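Local coordinates for ABC transporter substrate-binding protein (Rhizobium radiobacter, PDB 6TFX), which is the solute-binding protein of an ABC transporter, binds the opine mannopinic acid and probably delivers it for import into the bacterial cell, at residues 13-18 with 173-178; 180-185 with 196-201; 302-307 with 440-445; 399-404 with 424-429. One frame throughout, in Å; residues are numbered along the deposited sequence.

Contact 1: residues 13-18 with 173-178; sequences EDVTTL and ESIQPG
The carboxylate of D14 presents a face to the hairpin turn at G178: the backbone N of G178 bonds to OD1 from above the carboxylate plane, about 80° out of it. This bond, from G178 N to D14 OD1, is 3.0 Å long. It is nearly straight (164° at the hydrogen). The turn joins strands 170-176 and 180-185 into a β-hairpin, and the irregular segment 13-18, which follows strand 5-10, lies against its tip. D14 reaches the turn because CG stands anti to the backbone N (chi1 -158°). A weak bond from the backbone N of V15, 2.9 Å from D14 OD1, adds a second amide, so this one oxygen links both segments; R162 NH2 makes a long, weak ion pair with it. Further along, the contact turns apolar. V15 CG2 touches I175 CG2 at 4.2 Å, and L18 CD1 meets I175 CD1 at 4.4 Å, so the two branches of I175 serve different partners. V15 and L18 also rest on L31 of helix 26-35, while V15 packs on F203 of strand 198-203. Just before I175 the strand carries a classic β bulge, E173 and S174 both facing T182, and S174 OG donates to Q176 OE1 on a lone pair in the carbonyl plane, 2.7 Å away. Beside the N-H...O bond of G178, its CA comes to 3.2 Å from E13 O in a CA-H...O contact.

Contact 2: residues 180-185 with 196-201; sequences SVTLTA and LSKISY
An antiparallel β-ladder in the mixed sheet of this solute-binding protein pairs V181 with Y201 and L183 with I199 as hydrogen-bonded pairs, with T182-S200 and T184-K198 as the non-hydrogen-bonded pairs. The backbone hydrogen bonds are alike in length: V181 N to Y201 O is 2.8 Å, and L183 N to I199 O, 2.9 Å, is almost straight (171°). A185 N extends the ladder to S197 O, just before the second strand. On the face of V181, L183, I199 and Y201, L183 lies side by side with Y201, pointing the same way, its CD1 4.0 Å from Y201 CB. With Y201 CG anti to the backbone N (chi1 -173°), the ring lies obliquely to V181 CG2; the end of the side chain leads away from strand 180-185, and OH bonds to S27 OG. On the other face the T182 and K198 side chains cross obliquely, T182 CG2 lying 3.9 Å from K198 CD. There, one water joins three hydroxyls, S180 OG, T182 OG1 and S200 OG; S180 OG also bonds to Q176. Strand 170-176 flanks 180-185 on one side and strand 5-10 flanks 198-203 on the other, while L31 of helix 26-35 packs on V181, L183 and Y201.

Contact 3: residues 302-307 with 440-445; sequences GFDPDA and LWKEAQ
The side-chain amide of Q445 is gripped at both ends: NE2 donates to G302 O at 2.8 Å, a partner lying in the amide plane, and OE1 accepts from D304 N at 3.0 Å. NE2 donates to W441 O as well, one turn back in the helix, and reaches it from the face opposite to the regular helical bond from Q445 N. S294 OG is a further partner of OE1. With four bonds the buried amide is fixed in rotation, and it links a loop to a helix by bonding to the loop's backbone C=O of G302 and N-H of D304. CG of Q445 is anti to the carbonyl carbon (chi1 -70°), and the extended chain beyond it carries the amide out to that backbone. G302 CA lies 3.7 Å from W441 CE3, which leaves no room for a CB. K442 crosses D304 at about a right angle, its CB 3.8 Å from D304 OD2 and its CE 3.6 Å from F303 O. D304 divides its carboxylate: OD1 accepts from D306 N, an Asx turn, and from a water that bridges to K442 NZ, while OD2 forms a salt bridge with K446. The loop 302-307 follows strand 289-291 and leads to helix 314-323; helix 434-450, which it meets, also packs W441 against helix 392-400 and A428 of helix 422-430.

Contact 4: residues 399-404 with 424-429; sequences FYHSAS and QIEAAR
I425 meets the other segment with two branches. Its CD1 comes to 4.4 Å from Y400 CB, and its CG2 touches H401 CD2 at 4.0 Å, near the plane of the imidazole and at its edge; the same side chain rests on L396 and T397 of helix 392-400. E426 comes next, with a His-carboxylate hydrogen bond. H401 NE2 donates to E426 OE2 at 2.8 Å (157° at the hydrogen); the carboxylate oxygen lies in the ring plane and is met on its anti side, with ring and carboxylate planes turned 41° apart. E426 CG, anti to the carbonyl carbon (chi1 -69°), passes 3.5 Å from H401 NE2, and the chain beyond it is extended.

The contact joins the C-terminal end of helix 392-400 to helix 422-430. H401 is the first residue to leave the helix, and a short 3-10 segment, 402-404, follows; A403 N donates to H401 ND1 at 2.9 Å, and S404 N bonds to H401 O. Both ring nitrogens are thus engaged, ND1 as acceptor and NE2 as donor, which fixes the rotation of the ring and fits a proton on NE2. Y400, whose OH bonds to V295 O, has its side chain about 4 Å from that of C418, which with C453 binds a magnesium ion. One turn beyond I425, R429 NH2 lies 4.4 Å from H401 CD2, obliquely to the ring, while its NE forms a salt bridge with D393 and NH2 bonds to T397 OG1.

In the fold
The contacts form two groups on opposite sides of the chain's centre, with centres 35 to 43 Å apart between them. Contacts 1 and 2, centres 12 Å apart, share one sheet: E173 N bonds to T182 O, and V15 CG2 packs on V181 CG2. Contacts 3 and 4, centres 13 Å apart, meet through helices 422-430 and 434-450: Q424 NE2 bonds to E443 OE2, and L440 CB packs on A428 CB. The bound mannopinic acid lies about 10 Å from the side chain of Y201 and about 12 Å from those of E13 and Y400. Magnesium is nearer: about 6 Å from the side chains of E13 and Y400, about 8 Å from that of Y201.

Contact 1: residues 13-18 with 173-178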
loop_
_atom_site.group_PDB
_atom_site.type_symbol
_atom_site.label_atom_id
_atom_site.label_comp_id
_atom_site.label_asym_id
_atom_site.label_seq_id
_atom_site.Cartn_x
_atom_site.Cartn_y
_atom_site.Cartn_z
ATOM N N GLU A 13 5.638 15.186 0.089
ATOM C CA GLU A 13 6.340 16.357 -0.420
ATOM C C GLU A 13 5.954 16.689 -1.850
ATOM O O GLU A 13 6.062 17.860 -2.230
ATOM C CB GLU A 13 7.869 16.203 -0.269
ATOM C CG GLU A 13 8.289 16.027 1.193
ATOM C CD GLU A 13 9.770 16.156 1.513
ATOM O OE1 GLU A 13 10.415 17.066 0.941
ATOM O OE2 GLU A 13 10.289 15.348 2.326
ATOM N N ASP A 14 5.475 15.689 -2.646
ATOM C CA ASP A 14 5.116 15.936 -4.049
ATOM C C ASP A 14 4.490 14.692 -4.670
ATOM O O ASP A 14 4.431 13.639 -4.032
ATOM C CB ASP A 14 6.401 16.282 -4.866
ATOM C CG ASP A 14 6.250 17.050 -6.186
ATOM O OD1 ASP A 14 5.103 17.469 -6.523
ATOM O OD2 ASP A 14 7.274 17.230 -6.887
ATOM N N VAL A 15 4.029 14.834 -5.915
ATOM C CA VAL A 15 3.524 13.755 -6.763
ATOM C C VAL A 15 4.767 13.077 -7.339
ATOM O O VAL A 15 5.666 13.787 -7.798
ATOM C CB VAL A 15 2.719 14.348 -7.972
ATOM C CG1 VAL A 15 2.470 13.302 -9.070
ATOM C CG2 VAL A 15 1.419 14.973 -7.525
ATOM N N THR A 16 4.791 11.734 -7.410
ATOM C CA THR A 16 5.865 11.040 -8.115
ATOM C C THR A 16 5.268 10.461 -9.387
ATOM O O THR A 16 5.742 10.781 -10.470
ATOM C CB THR A 16 6.561 9.996 -7.243
ATOM O OG1 THR A 16 7.053 10.683 -6.089
ATOM C CG2 THR A 16 7.723 9.314 -7.974
ATOM N N THR A 17 4.221 9.624 -9.262
ATOM C CA THR A 17 3.600 9.077 -10.462
ATOM C C THR A 17 2.123 8.882 -10.275
ATOM O O THR A 17 1.698 8.336 -9.243
ATOM C CB THR A 17 4.269 7.787 -10.956
ATOM O OG1 THR A 17 3.484 7.240 -12.028
ATOM C CG2 THR A 17 4.427 6.740 -9.860
ATOM N N LEU A 18 1.353 9.312 -11.279
ATOM C CA LEU A 18 -0.087 9.097 -11.275
ATOM C C LEU A 18 -0.472 8.058 -12.331
ATOM O O LEU A 18 -1.653 7.906 -12.653
ATOM C CB LEU A 18 -0.895 10.418 -11.353
ATOM C CG LEU A 18 -0.631 11.402 -10.187
ATOM C CD1 LEU A 18 -1.398 12.703 -10.371
ATOM C CD2 LEU A 18 -0.946 10.766 -8.842
ATOM N N GLU A 173 -6.596 18.867 -12.652
ATOM C CA GLU A 173 -6.634 20.099 -13.439
ATOM C C GLU A 173 -5.206 20.649 -13.597
ATOM O O GLU A 173 -4.821 21.075 -14.694
ATOM C CB GLU A 173 -7.543 21.127 -12.769
ATOM C CG GLU A 173 -7.707 22.401 -13.585
ATOM C CD GLU A 173 -8.614 23.419 -12.927
ATOM O OE1 GLU A 173 -8.170 24.082 -11.960
ATOM O OE2 GLU A 173 -9.773 23.552 -13.379
ATOM N N SER A 174 -4.433 20.659 -12.493
ATOM C CA SER A 174 -3.055 21.150 -12.476
ATOM C C SER A 174 -2.281 20.621 -11.273
ATOM O O SER A 174 -2.878 20.252 -10.246
ATOM C CB SER A 174 -3.047 22.676 -12.449
ATOM O OG SER A 174 -3.687 23.196 -11.294
ATOM N N ILE A 175 -0.933 20.617 -11.396
ATOM C CA ILE A 175 -0.040 20.255 -10.306
ATOM C C ILE A 175 0.842 21.474 -10.075
ATOM O O ILE A 175 1.368 22.038 -11.040
ATOM C CB ILE A 175 0.785 18.975 -10.600
ATOM C CG1 ILE A 175 -0.145 17.743 -10.821
ATOM C CG2 ILE A 175 1.816 18.701 -9.474
ATOM C CD1 ILE A 175 0.549 16.500 -11.455
ATOM N N GLN A 176 0.963 21.906 -8.812
ATOM C CA GLN A 176 1.833 23.014 -8.401
ATOM C C GLN A 176 2.962 22.229 -7.693
ATOM O O GLN A 176 2.764 21.799 -6.546
ATOM C CB GLN A 176 1.076 23.966 -7.433
ATOM C CG GLN A 176 -0.075 24.781 -8.063
ATOM C CD GLN A 176 -1.274 24.003 -8.599
ATOM O OE1 GLN A 176 -1.632 24.121 -9.777
ATOM N NE2 GLN A 176 -1.937 23.194 -7.764
ATOM N N PRO A 177 4.084 21.895 -8.404
ATOM C CA PRO A 177 5.102 20.994 -7.822
ATOM C C PRO A 177 5.556 21.325 -6.403
ATOM O O PRO A 177 5.869 22.473 -6.100
ATOM C CB PRO A 177 6.259 21.064 -8.831
ATOM C CG PRO A 177 5.604 21.369 -10.120
ATOM C CD PRO A 177 4.456 22.292 -9.785
ATOM N N GLY A 178 5.498 20.318 -5.541
ATOM C CA GLY A 178 5.869 20.455 -4.137
ATOM C C GLY A 178 4.916 21.275 -3.286
ATOM O O GLY A 178 5.182 21.482 -2.102
#

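Contact 2: residues 180-185 with 196-201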
loop_
_atom_site.group_PDB
_atom_site.type_symbol
_atom_site.label_atom_id
_atom_site.label_comp_id
_atom_site.label_asym_id
_atom_site.label_seq_id
_atom_site.Cartn_x
_atom_site.Cartn_y
_atom_site.Cartn_z
ATOM N N SER A 180 0.890 21.524 -4.198
ATOM C CA SER A 180 -0.444 20.931 -4.261
ATOM C C SER A 180 -0.828 20.335 -5.596
ATOM O O SER A 180 -0.201 20.611 -6.615
ATOM C CB SER A 180 -1.503 21.975 -3.892
ATOM O OG SER A 180 -1.568 23.063 -4.806
ATOM N N VAL A 181 -1.905 19.541 -5.583
ATOM C CA VAL A 181 -2.568 19.040 -6.771
ATOM C C VAL A 181 -3.971 19.624 -6.715
ATOM O O VAL A 181 -4.627 19.552 -5.665
ATOM C CB VAL A 181 -2.629 17.498 -6.858
ATOM C CG1 VAL A 181 -3.313 17.057 -8.143
ATOM C CG2 VAL A 181 -1.242 16.895 -6.760
ATOM N N THR A 182 -4.431 20.203 -7.836
ATOM C CA THR A 182 -5.782 20.717 -7.923
ATOM C C THR A 182 -6.566 19.730 -8.729
ATOM O O THR A 182 -6.250 19.484 -9.906
ATOM C CB THR A 182 -5.842 22.120 -8.586
ATOM O OG1 THR A 182 -5.001 23.007 -7.851
ATOM C CG2 THR A 182 -7.284 22.694 -8.620
ATOM N N LEU A 183 -7.584 19.133 -8.098
ATOM C CA LEU A 183 -8.485 18.224 -8.801
ATOM C C LEU A 183 -9.848 18.887 -8.944
ATOM O O LEU A 183 -10.262 19.662 -8.071
ATOM C CB LEU A 183 -8.639 16.888 -8.066
ATOM C CG LEU A 183 -7.336 16.081 -7.855
ATOM C CD1 LEU A 183 -6.725 16.395 -6.500
ATOM C CD2 LEU A 183 -7.604 14.597 -7.984
ATOM N N THR A 184 -10.537 18.617 -10.060
ATOM C CA THR A 184 -11.864 19.170 -10.261
ATOM C C THR A 184 -12.828 18.018 -10.525
ATOM O O THR A 184 -12.418 16.952 -10.981
ATOM C CB THR A 184 -11.876 20.196 -11.401
ATOM O OG1 THR A 184 -11.436 19.553 -12.591
ATOM C CG2 THR A 184 -11.012 21.404 -11.108
ATOM N N ALA A 185 -14.114 18.240 -10.246
ATOM C CA ALA A 185 -15.125 17.206 -10.457
ATOM C C ALA A 185 -15.207 16.847 -11.927
ATOM O O ALA A 185 -15.175 17.735 -12.784
ATOM C CB ALA A 185 -16.478 17.708 -9.983
ATOM N N LEU A 196 -18.818 17.757 -4.721
ATOM C CA LEU A 196 -17.677 18.662 -4.569
ATOM C C LEU A 196 -17.272 19.127 -5.967
ATOM O O LEU A 196 -17.270 18.328 -6.902
ATOM C CB LEU A 196 -16.473 17.941 -3.928
ATOM C CG LEU A 196 -16.652 17.397 -2.513
ATOM C CD1 LEU A 196 -15.416 16.635 -2.109
ATOM C CD2 LEU A 196 -16.905 18.518 -1.507
ATOM N N SER A 197 -16.904 20.389 -6.105
ATOM C CA SER A 197 -16.465 20.914 -7.396
ATOM C C SER A 197 -14.952 20.852 -7.521
ATOM O O SER A 197 -14.437 20.732 -8.633
ATOM C CB SER A 197 -16.930 22.360 -7.548
ATOM O OG SER A 197 -16.355 23.119 -6.500
ATOM N N LYS A 198 -14.234 20.908 -6.378
ATOM C CA LYS A 198 -12.775 20.942 -6.380
ATOM C C LYS A 198 -12.172 20.317 -5.131
ATOM O O LYS A 198 -12.772 20.370 -4.055
ATOM C CB LYS A 198 -12.321 22.426 -6.466
ATOM C CG LYS A 198 -10.870 22.648 -6.902
ATOM C CD LYS A 198 -10.535 24.136 -7.016
ATOM C CE LYS A 198 -9.633 24.569 -5.898
ATOM N NZ LYS A 198 -9.028 25.904 -6.162
ATOM N N ILE A 199 -10.977 19.738 -5.290
ATOM C CA ILE A 199 -10.158 19.220 -4.202
ATOM C C ILE A 199 -8.809 19.925 -4.318
ATOM O O ILE A 199 -8.190 19.887 -5.387
ATOM C CB ILE A 199 -9.961 17.684 -4.213
ATOM C CG1 ILE A 199 -11.320 16.932 -4.172
ATOM C CG2 ILE A 199 -9.039 17.230 -3.054
ATOM C CD1 ILE A 199 -11.180 15.442 -4.565
ATOM N N SER A 200 -8.368 20.567 -3.232
ATOM C CA SER A 200 -7.033 21.169 -3.160
ATOM C C SER A 200 -6.253 20.203 -2.264
ATOM O O SER A 200 -6.513 20.108 -1.060
ATOM C CB SER A 200 -7.091 22.576 -2.563
ATOM O OG SER A 200 -5.772 23.096 -2.456
ATOM N N TYR A 201 -5.378 19.403 -2.883
ATOM C CA TYR A 201 -4.620 18.341 -2.227
ATOM C C TYR A 201 -3.249 18.914 -1.927
ATOM O O TYR A 201 -2.416 19.052 -2.823
ATOM C CB TYR A 201 -4.568 17.153 -3.184
ATOM C CG TYR A 201 -3.966 15.889 -2.617
ATOM C CD1 TYR A 201 -2.607 15.628 -2.741
ATOM C CD2 TYR A 201 -4.772 14.911 -2.040
ATOM C CE1 TYR A 201 -2.056 14.431 -2.292
ATOM C CE2 TYR A 201 -4.236 13.693 -1.607
ATOM C CZ TYR A 201 -2.873 13.469 -1.712
ATOM O OH TYR A 201 -2.322 12.286 -1.288
HETATM O O HOH W 1 -4.741 23.422 -5.123
#

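Contact 3: residues 302-307 with 440-445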
loop_
_atom_site.group_PDB
_atom_site.type_symbol
_atom_site.label_atom_id
_atom_site.label_comp_id
_atom_site.label_asym_id
_atom_site.label_seq_id
_atom_site.Cartn_x
_atom_site.Cartn_y
_atom_site.Cartn_z
ATOM N N GLY A 302 -4.540 -16.946 6.349
ATOM C CA GLY A 302 -3.266 -17.652 6.450
ATOM C C GLY A 302 -2.290 -17.074 7.473
ATOM O O GLY A 302 -1.206 -17.626 7.693
ATOM N N PHE A 303 -2.669 -15.964 8.130
ATOM C CA PHE A 303 -1.832 -15.347 9.167
ATOM C C PHE A 303 -1.488 -16.372 10.250
ATOM O O PHE A 303 -2.379 -17.121 10.689
ATOM C CB PHE A 303 -2.581 -14.157 9.784
ATOM C CG PHE A 303 -1.823 -13.494 10.907
ATOM C CD1 PHE A 303 -0.657 -12.766 10.648
ATOM C CD2 PHE A 303 -2.253 -13.622 12.225
ATOM C CE1 PHE A 303 0.052 -12.162 11.688
ATOM C CE2 PHE A 303 -1.534 -13.011 13.271
ATOM C CZ PHE A 303 -0.387 -12.292 12.984
ATOM N N ASP A 304 -0.222 -16.382 10.704
ATOM C CA ASP A 304 0.243 -17.298 11.753
ATOM C C ASP A 304 0.395 -16.508 13.063
ATOM O O ASP A 304 1.388 -15.786 13.228
ATOM C CB ASP A 304 1.592 -17.923 11.362
ATOM C CG ASP A 304 2.051 -19.039 12.283
ATOM O OD1 ASP A 304 1.337 -19.316 13.314
ATOM O OD2 ASP A 304 3.088 -19.657 11.982
ATOM N N PRO A 305 -0.525 -16.666 14.032
ATOM C CA PRO A 305 -0.352 -15.940 15.308
ATOM C C PRO A 305 0.803 -16.480 16.146
ATOM O O PRO A 305 1.142 -15.873 17.164
ATOM C CB PRO A 305 -1.686 -16.153 16.049
ATOM C CG PRO A 305 -2.594 -16.920 15.115
ATOM C CD PRO A 305 -1.740 -17.510 14.025
ATOM N N ASP A 306 1.392 -17.614 15.740
ATOM C CA ASP A 306 2.459 -18.285 16.485
ATOM C C ASP A 306 3.665 -18.581 15.589
ATOM O O ASP A 306 4.244 -19.661 15.651
ATOM C CB ASP A 306 1.885 -19.559 17.179
ATOM C CG ASP A 306 2.897 -20.368 17.954
ATOM O OD1 ASP A 306 3.607 -19.774 18.807
ATOM O OD2 ASP A 306 3.006 -21.595 17.691
ATOM N N ALA A 307 4.099 -17.566 14.792
ATOM C CA ALA A 307 5.213 -17.726 13.848
ATOM C C ALA A 307 6.582 -17.870 14.504
ATOM O O ALA A 307 7.508 -18.280 13.825
ATOM C CB ALA A 307 5.236 -16.581 12.843
ATOM N N LEU A 440 0.519 -24.351 4.841
ATOM C CA LEU A 440 1.680 -23.993 3.984
ATOM C C LEU A 440 2.017 -22.514 4.139
ATOM O O LEU A 440 3.203 -22.166 4.264
ATOM C CB LEU A 440 1.425 -24.341 2.509
ATOM C CG LEU A 440 1.415 -25.835 2.212
ATOM C CD1 LEU A 440 0.684 -26.149 0.916
ATOM C CD2 LEU A 440 2.844 -26.410 2.217
ATOM N N TRP A 441 0.979 -21.647 4.222
ATOM C CA TRP A 441 1.253 -20.218 4.466
ATOM C C TRP A 441 1.899 -20.031 5.833
ATOM O O TRP A 441 2.824 -19.217 5.964
ATOM C CB TRP A 441 -0.035 -19.415 4.383
ATOM C CG TRP A 441 -0.433 -19.096 2.967
ATOM C CD1 TRP A 441 0.401 -18.842 1.911
ATOM C CD2 TRP A 441 -1.774 -18.960 2.464
ATOM N NE1 TRP A 441 -0.341 -18.598 0.771
ATOM C CE2 TRP A 441 -1.676 -18.620 1.093
ATOM C CE3 TRP A 441 -3.050 -19.072 3.042
ATOM C CZ2 TRP A 441 -2.807 -18.433 0.288
ATOM C CZ3 TRP A 441 -4.173 -18.880 2.246
ATOM C CH2 TRP A 441 -4.044 -18.555 0.888
ATOM N N LYS A 442 1.421 -20.767 6.863
ATOM C CA LYS A 442 2.018 -20.646 8.210
ATOM C C LYS A 442 3.461 -21.165 8.222
ATOM O O LYS A 442 4.338 -20.536 8.815
ATOM C CB LYS A 442 1.157 -21.386 9.254
ATOM C CG LYS A 442 -0.210 -20.728 9.442
ATOM C CD LYS A 442 -0.890 -21.388 10.645
ATOM C CE LYS A 442 -2.190 -20.720 10.987
ATOM N NZ LYS A 442 -2.858 -21.417 12.134
ATOM N N GLU A 443 3.723 -22.297 7.535
ATOM C CA GLU A 443 5.078 -22.849 7.453
ATOM C C GLU A 443 6.027 -21.804 6.821
ATOM O O GLU A 443 7.153 -21.618 7.315
ATOM C CB GLU A 443 5.069 -24.149 6.651
ATOM C CG GLU A 443 6.426 -24.836 6.554
ATOM C CD GLU A 443 6.471 -26.097 5.701
ATOM O OE1 GLU A 443 5.403 -26.538 5.214
ATOM O OE2 GLU A 443 7.584 -26.633 5.498
ATOM N N ALA A 444 5.555 -21.086 5.783
ATOM C CA ALA A 444 6.387 -20.041 5.149
ATOM C C ALA A 444 6.719 -18.949 6.190
ATOM O O ALA A 444 7.873 -18.553 6.316
ATOM C CB ALA A 444 5.645 -19.436 3.967
ATOM N N GLN A 445 5.723 -18.492 6.960
ATOM C CA GLN A 445 5.989 -17.442 7.961
ATOM C C GLN A 445 7.002 -17.903 9.009
ATOM O O GLN A 445 7.914 -17.151 9.347
ATOM C CB GLN A 445 4.681 -17.000 8.625
ATOM C CG GLN A 445 3.800 -16.217 7.637
ATOM C CD GLN A 445 2.361 -16.171 8.103
ATOM O OE1 GLN A 445 2.016 -15.435 9.024
ATOM N NE2 GLN A 445 1.507 -16.976 7.467
HETATM O O HOH W 2 -0.582 -20.873 14.317
#

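Contact 4: residues 399-404 with 424-429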
loop_
_atom_site.group_PDB
_atom_site.type_symbol
_atom_site.label_atom_id
_atom_site.label_comp_id
_atom_site.label_asym_id
_atom_site.label_seq_id
_atom_site.Cartn_x
_atom_site.Cartn_y
_atom_site.Cartn_z
ATOM N N PHE A 399 7.045 -9.731 -0.773
ATOM C CA PHE A 399 8.142 -9.374 0.131
ATOM C C PHE A 399 9.158 -10.494 0.355
ATOM O O PHE A 399 10.299 -10.179 0.759
ATOM C CB PHE A 399 7.567 -8.990 1.493
ATOM C CG PHE A 399 6.942 -7.628 1.516
ATOM C CD1 PHE A 399 7.722 -6.493 1.768
ATOM C CD2 PHE A 399 5.587 -7.464 1.240
ATOM C CE1 PHE A 399 7.143 -5.216 1.780
ATOM C CE2 PHE A 399 5.011 -6.179 1.207
ATOM C CZ PHE A 399 5.787 -5.066 1.512
ATOM N N TYR A 400 8.773 -11.774 0.177
ATOM C CA TYR A 400 9.659 -12.852 0.578
ATOM C C TYR A 400 9.969 -13.945 -0.459
ATOM O O TYR A 400 10.869 -14.741 -0.180
ATOM C CB TYR A 400 9.118 -13.518 1.865
ATOM C CG TYR A 400 8.782 -12.518 2.953
ATOM C CD1 TYR A 400 9.762 -11.672 3.483
ATOM C CD2 TYR A 400 7.477 -12.390 3.436
ATOM C CE1 TYR A 400 9.449 -10.730 4.462
ATOM C CE2 TYR A 400 7.156 -11.450 4.413
ATOM C CZ TYR A 400 8.136 -10.595 4.894
ATOM O OH TYR A 400 7.824 -9.663 5.857
ATOM N N HIS A 401 9.259 -14.006 -1.606
ATOM C CA HIS A 401 9.590 -15.050 -2.591
ATOM C C HIS A 401 10.829 -14.593 -3.364
ATOM O O HIS A 401 10.943 -13.402 -3.663
ATOM C CB HIS A 401 8.421 -15.278 -3.543
ATOM C CG HIS A 401 8.627 -16.454 -4.445
ATOM N ND1 HIS A 401 9.447 -16.378 -5.561
ATOM C CD2 HIS A 401 8.169 -17.722 -4.326
ATOM C CE1 HIS A 401 9.418 -17.585 -6.116
ATOM N NE2 HIS A 401 8.658 -18.424 -5.410
ATOM N N SER A 402 11.768 -15.507 -3.651
ATOM C CA SER A 402 13.010 -15.072 -4.310
ATOM C C SER A 402 12.800 -14.382 -5.674
ATOM O O SER A 402 13.662 -13.586 -6.087
ATOM C CB SER A 402 14.006 -16.224 -4.441
ATOM O OG SER A 402 13.518 -17.109 -5.426
ATOM N N ALA A 403 11.694 -14.662 -6.381
ATOM C CA ALA A 403 11.468 -14.021 -7.692
ATOM C C ALA A 403 11.301 -12.486 -7.505
ATOM O O ALA A 403 11.536 -11.703 -8.426
ATOM C CB ALA A 403 10.212 -14.594 -8.343
ATOM N N SER A 404 10.879 -12.078 -6.297
ATOM C CA SER A 404 10.627 -10.676 -6.015
ATOM C C SER A 404 11.875 -9.917 -5.543
ATOM O O SER A 404 11.788 -8.735 -5.233
ATOM C CB SER A 404 9.534 -10.572 -4.960
ATOM O OG SER A 404 8.333 -11.157 -5.460
ATOM N N GLN A 424 7.155 -23.391 -0.123
ATOM C CA GLN A 424 5.899 -23.291 0.641
ATOM C C GLN A 424 4.971 -22.238 0.041
ATOM O O GLN A 424 3.759 -22.439 -0.048
ATOM C CB GLN A 424 6.193 -22.949 2.109
ATOM C CG GLN A 424 6.869 -24.097 2.872
ATOM C CD GLN A 424 8.347 -24.285 2.583
ATOM O OE1 GLN A 424 9.016 -23.414 2.025
ATOM N NE2 GLN A 424 8.904 -25.425 2.992
ATOM N N ILE A 425 5.549 -21.100 -0.372
ATOM C CA ILE A 425 4.759 -20.012 -0.962
ATOM C C ILE A 425 4.124 -20.509 -2.273
ATOM O O ILE A 425 2.926 -20.319 -2.493
ATOM C CB ILE A 425 5.660 -18.765 -1.167
ATOM C CG1 ILE A 425 6.032 -18.164 0.214
ATOM C CG2 ILE A 425 4.927 -17.723 -2.030
ATOM C CD1 ILE A 425 7.124 -17.074 0.167
ATOM N N GLU A 426 4.933 -21.137 -3.140
ATOM C CA GLU A 426 4.422 -21.634 -4.420
ATOM C C GLU A 426 3.368 -22.714 -4.212
ATOM O O GLU A 426 2.341 -22.693 -4.901
ATOM C CB GLU A 426 5.578 -22.199 -5.236
ATOM C CG GLU A 426 6.515 -21.117 -5.711
ATOM C CD GLU A 426 7.750 -21.663 -6.406
ATOM O OE1 GLU A 426 7.639 -22.711 -7.086
ATOM O OE2 GLU A 426 8.830 -21.041 -6.271
ATOM N N ALA A 427 3.631 -23.680 -3.307
ATOM C CA ALA A 427 2.653 -24.768 -3.082
ATOM C C ALA A 427 1.360 -24.213 -2.481
ATOM O O ALA A 427 0.279 -24.645 -2.875
ATOM C CB ALA A 427 3.224 -25.844 -2.174
ATOM N N ALA A 428 1.459 -23.229 -1.566
ATOM C CA ALA A 428 0.242 -22.672 -0.941
ATOM C C ALA A 428 -0.619 -21.945 -1.965
ATOM O O ALA A 428 -1.850 -21.999 -1.914
ATOM C CB ALA A 428 0.628 -21.703 0.173
ATOM N N ARG A 429 0.035 -21.228 -2.894
ATOM C CA ARG A 429 -0.669 -20.398 -3.860
ATOM C C ARG A 429 -1.791 -21.125 -4.591
ATOM O O ARG A 429 -2.874 -20.563 -4.749
ATOM C CB ARG A 429 0.317 -19.810 -4.886
ATOM C CG ARG A 429 -0.302 -18.625 -5.598
ATOM C CD ARG A 429 0.656 -17.989 -6.573
ATOM N NE ARG A 429 1.818 -17.413 -5.896
ATOM C CZ ARG A 429 3.077 -17.589 -6.282
ATOM N NH1 ARG A 429 3.356 -18.325 -7.356
ATOM N NH2 ARG A 429 4.069 -17.014 -5.612
#